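Local structure of mandelate racemase/muconate lactonizing enzyme family protein (2QDE) at residues G33-L38 against I367-D372; A48-T53 against D63-M68; K88-M93 against G276-Q281. The protein belongs to the mandelate racemase/muconate lactonizing enzyme family and pairs an N-terminal capping domain with a metal-binding barrel domain of the enolase type. All coordinates share one frame; numbering follows the deposited sequence.

Contact 1: G33-L38 against I367-D372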
# COMPACT_ATOMS: atom_id res chain seq x y z
N GLY A 33 22.41 1.87 40.29
CA GLY A 33 21.01 2.19 40.13
C GLY A 33 20.52 3.24 41.09
O GLY A 33 21.31 3.97 41.69
N VAL A 34 19.21 3.31 41.27
CA VAL A 34 18.63 4.29 42.15
C VAL A 34 17.41 3.74 42.88
O VAL A 34 16.68 2.92 42.34
CB VAL A 34 18.24 5.55 41.33
CG1 VAL A 34 16.88 6.07 41.74
CG2 VAL A 34 19.29 6.62 41.50
N LEU A 35 17.22 4.19 44.12
CA LEU A 35 16.06 3.79 44.91
C LEU A 35 15.24 5.06 45.12
O LEU A 35 15.81 6.14 45.28
CB LEU A 35 16.46 3.22 46.27
CG LEU A 35 17.25 1.92 46.36
CD1 LEU A 35 17.25 1.46 47.82
CD2 LEU A 35 16.64 0.83 45.48
N LEU A 36 13.93 4.92 45.11
CA LEU A 36 13.04 6.05 45.28
C LEU A 36 12.13 5.87 46.48
O LEU A 36 11.63 4.77 46.75
CB LEU A 36 12.17 6.24 44.04
CG LEU A 36 11.03 7.26 44.10
CD1 LEU A 36 11.59 8.67 44.27
CD2 LEU A 36 10.19 7.17 42.84
N LYS A 37 11.91 6.95 47.22
CA LYS A 37 11.01 6.92 48.35
C LYS A 37 10.06 8.10 48.25
O LYS A 37 10.51 9.25 48.18
CB LYS A 37 11.77 6.99 49.68
CG LYS A 37 12.46 5.71 50.07
CD LYS A 37 13.11 5.83 51.45
CE LYS A 37 13.90 4.57 51.81
NZ LYS A 37 14.62 4.73 53.12
N LEU A 38 8.77 7.81 48.21
CA LEU A 38 7.75 8.85 48.15
C LEU A 38 7.08 8.86 49.52
O LEU A 38 6.24 8.01 49.82
CB LEU A 38 6.72 8.54 47.06
CG LEU A 38 7.22 8.46 45.61
CD1 LEU A 38 6.02 8.32 44.68
CD2 LEU A 38 8.03 9.70 45.25
N ILE A 367 7.46 -5.43 49.85
CA ILE A 367 8.88 -5.48 50.16
C ILE A 367 9.26 -4.66 51.40
O ILE A 367 8.76 -3.55 51.61
CB ILE A 367 9.73 -4.95 48.97
CG1 ILE A 367 9.48 -5.83 47.73
CG2 ILE A 367 11.21 -4.93 49.34
CD1 ILE A 367 9.96 -7.25 47.87
N GLU A 368 10.15 -5.22 52.21
CA GLU A 368 10.66 -4.58 53.42
C GLU A 368 12.15 -4.33 53.19
O GLU A 368 12.92 -5.28 53.02
CB GLU A 368 10.51 -5.52 54.62
CG GLU A 368 9.12 -6.07 54.82
CD GLU A 368 8.25 -5.16 55.65
OE1 GLU A 368 8.29 -3.93 55.42
OE2 GLU A 368 7.53 -5.68 56.52
N LEU A 369 12.55 -3.07 53.19
CA LEU A 369 13.95 -2.73 52.95
C LEU A 369 14.88 -2.92 54.14
O LEU A 369 14.53 -2.63 55.29
CB LEU A 369 14.08 -1.28 52.47
CG LEU A 369 13.79 -0.93 51.01
CD1 LEU A 369 14.08 0.54 50.78
CD2 LEU A 369 14.65 -1.78 50.08
N ASN A 370 16.07 -3.43 53.86
CA ASN A 370 17.08 -3.59 54.89
C ASN A 370 17.74 -2.21 54.85
O ASN A 370 18.64 -1.97 54.05
CB ASN A 370 18.08 -4.67 54.48
CG ASN A 370 19.19 -4.85 55.49
OD1 ASN A 370 19.57 -3.90 56.19
ND2 ASN A 370 19.75 -6.05 55.56
N GLU A 371 17.25 -1.29 55.69
CA GLU A 371 17.75 0.08 55.71
C GLU A 371 19.26 0.26 55.88
O GLU A 371 19.88 1.06 55.17
CB GLU A 371 17.04 0.89 56.80
CG GLU A 371 15.53 1.02 56.62
CD GLU A 371 15.12 1.72 55.33
OE1 GLU A 371 15.90 2.55 54.82
OE2 GLU A 371 14.00 1.44 54.84
N ASP A 372 19.87 -0.46 56.82
CA ASP A 372 21.30 -0.30 57.01
C ASP A 372 22.11 -0.81 55.81
O ASP A 372 23.14 -0.23 55.47
CB ASP A 372 21.76 -0.93 58.33
CG ASP A 372 21.07 -2.24 58.64
OD1 ASP A 372 21.45 -3.25 58.02
OD2 ASP A 372 20.16 -2.25 59.51
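Lys-37 reaches out from its strand and meets Glu-371, which comes from the opposite direction, its ammonium 3.0 Å from the carboxylate (NZ to OE1). This is a hydrogen-bonded salt bridge in which NZ approaches OE1 on the syn side, 23° out of the carboxylate plane; the other oxygen is farther off, with Glu-371 OE2 3.8 Å from Lys-37 NZ. The two chains get there by different shapes. Lys-37 runs straight beyond CG, spending its full length on the gap, whereas Glu-371 bends at chi2 (-61°) to bring its carboxylate back to the strand. Beside the bridge, Leu-369 lays its CD1 methyl 4.2 Å from Lys-37 CE, and the same CD1 stands 4.4 Å from Leu-35 CD1. Leucine suits this place because it covers the lysine's aliphatic stem with hydrocarbon and leaves the ammonium to Glu-371, and Ile-47 of strand 45-49 adds a further apolar neighbour to both Lys-37 and Leu-369. Leu-35 and Lys-37 share one face of the sheet, while Leu-36 and Leu-38 lie against helix 101-119 on the other. Glu-371 stands in the first turn of helix 371-377, right after the N-cap Asn-370, whose OD1 accepts from Leu-373 N. The ion pair links the start of this helix to the N-terminal sheet. A carboxylate there probably gains from the helix end as well as from the ammonium.

Contact 2: A48-T53 against D63-M68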
# COMPACT_ATOMS: atom_id res chain seq x y z
N ALA A 48 10.69 2.13 45.65
CA ALA A 48 10.93 1.55 44.33
C ALA A 48 12.42 1.48 44.03
O ALA A 48 13.21 2.26 44.58
CB ALA A 48 10.22 2.36 43.26
N ASP A 49 12.79 0.55 43.16
CA ASP A 49 14.18 0.33 42.74
C ASP A 49 14.21 0.40 41.21
O ASP A 49 13.61 -0.46 40.55
CB ASP A 49 14.63 -1.07 43.19
CG ASP A 49 16.12 -1.32 42.96
OD1 ASP A 49 16.78 -0.55 42.23
OD2 ASP A 49 16.63 -2.32 43.52
N ALA A 50 14.89 1.40 40.66
CA ALA A 50 14.97 1.56 39.21
C ALA A 50 15.68 0.37 38.57
O ALA A 50 15.43 0.02 37.41
CB ALA A 50 15.70 2.85 38.86
N GLY A 51 16.57 -0.24 39.35
CA GLY A 51 17.34 -1.36 38.85
C GLY A 51 18.58 -0.82 38.15
O GLY A 51 18.91 0.36 38.26
N ASP A 52 19.27 -1.70 37.43
CA ASP A 52 20.48 -1.32 36.73
C ASP A 52 20.25 -0.24 35.66
O ASP A 52 19.16 -0.12 35.10
CB ASP A 52 21.08 -2.58 36.09
CG ASP A 52 22.41 -2.31 35.42
OD1 ASP A 52 23.20 -1.53 35.98
OD2 ASP A 52 22.66 -2.89 34.34
N THR A 53 21.28 0.55 35.40
CA THR A 53 21.20 1.59 34.38
C THR A 53 22.10 1.16 33.22
O THR A 53 23.22 0.68 33.42
CB THR A 53 21.65 2.97 34.93
OG1 THR A 53 22.95 2.86 35.52
CG2 THR A 53 20.65 3.47 35.98
N ASP A 63 22.32 9.84 37.72
CA ASP A 63 22.10 11.29 37.75
C ASP A 63 20.91 11.73 36.89
O ASP A 63 20.18 12.64 37.28
CB ASP A 63 23.39 12.03 37.35
CG ASP A 63 24.49 11.90 38.41
OD1 ASP A 63 24.19 11.43 39.53
OD2 ASP A 63 25.66 12.27 38.14
N SER A 64 20.69 11.07 35.75
CA SER A 64 19.55 11.38 34.88
C SER A 64 18.26 11.25 35.67
O SER A 64 17.46 12.18 35.76
CB SER A 64 19.43 10.39 33.71
OG SER A 64 20.47 10.55 32.79
N ILE A 65 18.07 10.06 36.22
CA ILE A 65 16.89 9.75 36.99
C ILE A 65 16.74 10.66 38.21
O ILE A 65 15.65 11.17 38.48
CB ILE A 65 16.93 8.28 37.43
CG1 ILE A 65 16.99 7.38 36.18
CG2 ILE A 65 15.71 7.94 38.28
CD1 ILE A 65 17.32 5.93 36.46
N THR A 66 17.83 10.87 38.93
CA THR A 66 17.79 11.70 40.11
C THR A 66 17.37 13.13 39.79
O THR A 66 16.53 13.70 40.49
CB THR A 66 19.15 11.71 40.84
OG1 THR A 66 19.45 10.39 41.31
CG2 THR A 66 19.11 12.67 42.03
N SER A 67 17.94 13.70 38.74
CA SER A 67 17.59 15.06 38.38
C SER A 67 16.17 15.19 37.86
O SER A 67 15.42 16.06 38.30
CB SER A 67 18.56 15.60 37.34
OG SER A 67 18.24 16.95 37.04
N MET A 68 15.77 14.31 36.93
CA MET A 68 14.42 14.42 36.40
C MET A 68 13.38 14.27 37.51
O MET A 68 12.41 15.01 37.55
CB MET A 68 14.17 13.40 35.29
CG MET A 68 12.88 13.67 34.51
SD MET A 68 12.81 15.35 33.82
CE MET A 68 14.11 15.29 32.68
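Ile-65 aims its CD1 methyl from helix 62-78 between Ala-50 and Thr-53, where strand 45-49 of the antiparallel sheet in the N-terminal capping domain is followed, after a connection, by that helix. The contact is wholly apolar. Ala-50 CB faces the helix and comes to 4.2 Å from Ile-65 CD1, and Thr-53 offers its methyl rather than its hydroxyl, with CG2 also 4.2 Å from Ile-65 CD1. The isoleucine stem is stretched out (chi2 168°), which carries its terminal methyl clear of the helix backbone and toward Ala-50 and Thr-53. Alanine suits its spot because a single carbon beyond the backbone already makes the contact; threonine can serve two partners, since its OG1 is hydrogen-bonded to Asp-32 O while CG2 packs on Ile-65. Outside the pair, Val-34 of the neighbouring strand and Gln-102 of helix 101-119 also touch Ile-65. On an adjoining flank of the helix, Ser-64 packs on Ser-64 of a second subunit. The backbone after Asp-49 is shaped by an Asx turn: Gly-51, whose positive phi (87°) would jam a CB against the preceding carbonyl, bonds through its N-H to Asp-49 OD1, N to OD1 2.9 Å, from above the carboxylate plane.

Contact 3: K88-M93 against G276-Q281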
# COMPACT_ATOMS: atom_id res chain seq x y z
N LYS A 88 -3.53 10.32 36.38
CA LYS A 88 -3.24 11.75 36.30
C LYS A 88 -1.73 12.04 36.31
O LYS A 88 -1.22 12.74 35.44
CB LYS A 88 -3.92 12.49 37.46
CG LYS A 88 -3.80 14.01 37.38
CD LYS A 88 -4.25 14.66 38.68
CE LYS A 88 -4.00 16.16 38.66
NZ LYS A 88 -4.18 16.77 40.00
N ILE A 89 -1.03 11.50 37.30
CA ILE A 89 0.41 11.71 37.43
C ILE A 89 1.22 11.17 36.25
O ILE A 89 2.13 11.83 35.75
CB ILE A 89 0.94 11.10 38.75
CG1 ILE A 89 0.29 11.83 39.93
CG2 ILE A 89 2.46 11.22 38.82
CD1 ILE A 89 0.52 11.15 41.27
N VAL A 90 0.90 9.95 35.81
CA VAL A 90 1.60 9.36 34.68
C VAL A 90 1.41 10.24 33.46
O VAL A 90 2.32 10.43 32.66
CB VAL A 90 1.06 7.93 34.38
CG1 VAL A 90 1.68 7.39 33.08
CG2 VAL A 90 1.39 7.01 35.53
N GLY A 91 0.21 10.80 33.32
CA GLY A 91 -0.08 11.68 32.20
C GLY A 91 0.71 12.97 32.28
O GLY A 91 1.30 13.41 31.29
N ARG A 92 0.73 13.59 33.45
CA ARG A 92 1.48 14.83 33.60
C ARG A 92 2.98 14.61 33.38
O ARG A 92 3.64 15.45 32.77
CB ARG A 92 1.22 15.45 34.98
CG ARG A 92 -0.22 15.91 35.18
CD ARG A 92 -0.36 16.72 36.46
NE ARG A 92 0.28 18.03 36.34
CZ ARG A 92 0.56 18.82 37.38
NH1 ARG A 92 0.26 18.44 38.61
NH2 ARG A 92 1.12 20.01 37.18
N MET A 93 3.51 13.49 33.85
CA MET A 93 4.93 13.22 33.65
C MET A 93 5.25 13.13 32.14
O MET A 93 6.29 13.62 31.69
CB MET A 93 5.37 11.92 34.36
CG MET A 93 5.43 12.01 35.89
SD MET A 93 6.41 10.68 36.70
CE MET A 93 5.33 9.28 36.43
N GLY A 276 6.68 2.19 33.31
CA GLY A 276 5.91 2.02 34.53
C GLY A 276 4.85 0.94 34.38
O GLY A 276 4.60 0.47 33.27
N LEU A 277 4.23 0.56 35.49
CA LEU A 277 3.20 -0.48 35.45
C LEU A 277 1.97 -0.09 34.64
O LEU A 277 1.46 -0.91 33.88
CB LEU A 277 2.80 -0.86 36.88
CG LEU A 277 3.92 -1.49 37.73
CD1 LEU A 277 3.44 -1.63 39.19
CD2 LEU A 277 4.32 -2.85 37.16
N LEU A 278 1.50 1.15 34.79
CA LEU A 278 0.34 1.59 34.02
C LEU A 278 0.69 1.60 32.54
O LEU A 278 -0.05 1.07 31.72
CB LEU A 278 -0.11 2.98 34.47
CG LEU A 278 -1.24 3.62 33.66
CD1 LEU A 278 -2.43 2.66 33.54
CD2 LEU A 278 -1.66 4.92 34.31
N LYS A 279 1.82 2.21 32.19
CA LYS A 279 2.27 2.25 30.80
C LYS A 279 2.43 0.83 30.26
O LYS A 279 2.15 0.56 29.09
CB LYS A 279 3.60 3.01 30.69
CG LYS A 279 3.49 4.52 30.90
CD LYS A 279 2.81 5.22 29.73
CE LYS A 279 3.75 5.35 28.50
NZ LYS A 279 3.04 5.04 27.20
N ALA A 280 2.88 -0.08 31.12
CA ALA A 280 3.05 -1.48 30.73
C ALA A 280 1.70 -2.11 30.39
O ALA A 280 1.60 -2.88 29.45
CB ALA A 280 3.74 -2.26 31.84
N GLN A 281 0.67 -1.79 31.16
CA GLN A 281 -0.66 -2.35 30.90
C GLN A 281 -1.15 -1.90 29.52
O GLN A 281 -1.76 -2.68 28.79
CB GLN A 281 -1.66 -1.91 31.97
CG GLN A 281 -1.37 -2.45 33.37
CD GLN A 281 -2.40 -2.02 34.38
OE1 GLN A 281 -3.22 -2.82 34.85
NE2 GLN A 281 -2.37 -0.74 34.72
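Val-90 meets Leu-278 and Lys-279 without any ring, amide or guanidinium group between them; there is no flat group here, and the valine's two methyls each rest on a different neighbour. One of them, Val-90 CG2, lies 3.9 Å from Leu-278 CD2, a methyl that also comes to 4.1 Å from Val-90 CB and so covers the branch point. The other, Val-90 CG1, sits 4.0 Å from Lys-279 CG and 4.1 Å from Lys-279 CD, against the aliphatic part of the lysine. A beta-branched residue suits this position because its two methyls diverge close to the backbone. A trans first torsion (chi1 175°) sends the leucine chain toward Val-90, where CD2 lands on CG2. The helices joined are 86-96, of the N-terminal capping domain, and 277-290, which follows strand 266-269 and precedes strand 294-296 of the barrel in the sequence, so the packing is an interdomain one. Lys-279 folds at chi2 (-72°) and again at chi3, keeping its stem beside Val-90 and near Asp-94 of the same capping-domain helix. Gly-276, the N-cap, has a backbone conformation in which a CB would strike the preceding carbonyl oxygen. The first turn is held from the capping domain too: Asp-108 of helix 101-119 accepts from Leu-277 N with OD2 and from Leu-278 N with OD1.

From the N terminus, strand 31-40 opens contact 1, and its neighbour in the antiparallel sheet, strand 45-49, leads straight into contact 2. That contact closes almost at once, with nine residues separating segments 48-53 and 63-68. The next helix, 86-96, opens contact 3, which closes only at helix 277-290, after six strands of the barrel have been laid down. Contact 1 closes last, near the C-terminal end, and so encloses the other two, which follow one another in series. Contacts 1 and 2 touch through backbone pairing of the two strands; contact 3 stands apart. Contact 2 is internal to the capping domain, whereas contacts 1 and 3 tie it to later parts of the chain.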